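Local coordinates for fatty acid-binding protein TM_1468 (Thermotoga maritima, PDB 1VPV), which binds long-chain fatty acids such as palmitate and may take part in lipid transport or fatty acid metabolism, at residues A152-E155 / E156-K160. Sequence-based numbering, arbitrary orientation.
Sequences ATIE and EVLKK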
# COMPACT_ATOMS: atom_id res chain seq x y z
N ALA A 152 13.45 19.97 -6.66
CA ALA A 152 13.79 19.82 -5.23
C ALA A 152 14.93 18.84 -4.96
O ALA A 152 15.14 17.84 -5.70
CB ALA A 152 12.58 19.41 -4.42
N THR A 153 15.63 19.09 -3.86
CA THR A 153 16.64 18.18 -3.35
C THR A 153 16.00 17.05 -2.58
O THR A 153 14.85 17.12 -2.11
CB THR A 153 17.62 18.85 -2.37
OG1 THR A 153 16.97 19.06 -1.11
CG2 THR A 153 18.14 20.19 -2.93
N ILE A 154 16.79 15.99 -2.46
CA ILE A 154 16.41 14.80 -1.74
C ILE A 154 16.08 15.19 -0.33
O ILE A 154 15.08 14.73 0.22
CB ILE A 154 17.57 13.82 -1.66
CG1 ILE A 154 17.87 13.25 -3.04
CG2 ILE A 154 17.23 12.69 -0.72
CD1 ILE A 154 16.82 12.25 -3.52
N GLU A 155 16.95 16.03 0.23
CA GLU A 155 16.80 16.56 1.58
C GLU A 155 15.44 17.27 1.69
O GLU A 155 14.70 17.07 2.65
CB GLU A 155 17.96 17.52 1.88
CG GLU A 155 19.41 16.91 1.68
CD GLU A 155 20.20 17.45 0.45
OE1 GLU A 155 20.97 18.44 0.57
OE2 GLU A 155 20.09 16.85 -0.63
N GLU A 156 15.10 18.08 0.69
CA GLU A 156 13.82 18.77 0.68
C GLU A 156 12.68 17.77 0.58
O GLU A 156 11.70 17.89 1.28
CB GLU A 156 13.76 19.83 -0.43
CG GLU A 156 14.70 21.04 -0.12
CD GLU A 156 14.92 22.03 -1.29
OE1 GLU A 156 14.90 21.63 -2.47
OE2 GLU A 156 15.15 23.24 -0.99
N VAL A 157 12.82 16.73 -0.24
CA VAL A 157 11.75 15.74 -0.34
C VAL A 157 11.52 15.02 1.01
O VAL A 157 10.39 14.91 1.49
CB VAL A 157 12.04 14.73 -1.44
CG1 VAL A 157 11.00 13.62 -1.42
CG2 VAL A 157 12.02 15.42 -2.77
N LEU A 158 12.60 14.55 1.62
CA LEU A 158 12.49 13.79 2.86
C LEU A 158 11.86 14.61 3.97
O LEU A 158 10.97 14.13 4.67
CB LEU A 158 13.84 13.23 3.26
CG LEU A 158 14.31 12.15 2.26
CD1 LEU A 158 15.78 11.91 2.43
CD2 LEU A 158 13.54 10.82 2.42
N LYS A 159 12.27 15.88 4.09
CA LYS A 159 11.69 16.79 5.08
C LYS A 159 10.18 16.98 4.86
O LYS A 159 9.40 16.89 5.85
CB LYS A 159 12.40 18.16 5.12
CG LYS A 159 12.33 18.83 6.49
CD LYS A 159 11.92 20.31 6.45
CE LYS A 159 13.09 21.26 6.39
NZ LYS A 159 13.89 21.20 7.65
N LYS A 160 9.76 17.17 3.60
CA LYS A 160 8.33 17.36 3.30
C LYS A 160 7.49 16.11 3.51
O LYS A 160 6.41 16.21 4.09
CB LYS A 160 8.08 17.91 1.88
CG LYS A 160 7.45 19.29 1.85
CD LYS A 160 6.00 19.31 2.35
CE LYS A 160 5.41 20.75 2.35
NZ LYS A 160 6.06 21.64 3.32
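Val157 N bonds to Thr153 O at 2.8 Å, Leu158 N to Ile154 O and Lys159 N to Glu155 O, the i to i+4 ladder that opens helix 154-166. Thr153 is the N-cap, and with Glu156 it forms a capping box. Thr153 OG1 accepts from Glu156 N at 2.8 Å. Its chi1 of 75° sets OG1 between the backbone N and the carbonyl carbon, facing the first turn. In return, Thr153 N donates to Glu156 OE1 at 3.0 Å, in a nearly straight bond (174°). The donor comes to the anti side of OE1, 23° out of the carboxylate plane. The negative charge of Glu156 probably also suits the positive end of the helix dipole. A valine in place of Thr153 would probably leave Glu156 N without its capping acceptor and fray the first turn. Val157, four residues on from the cap, packs on helix 138-149, through Ala144, Met147 and Leu148. Ile154 and Leu158 turn instead to the sheet, where both touch Tyr126 of strand 125-129. The two run alongside each other in the same direction, with Ile154 CG2 against Leu158 CD1 at 3.6 Å.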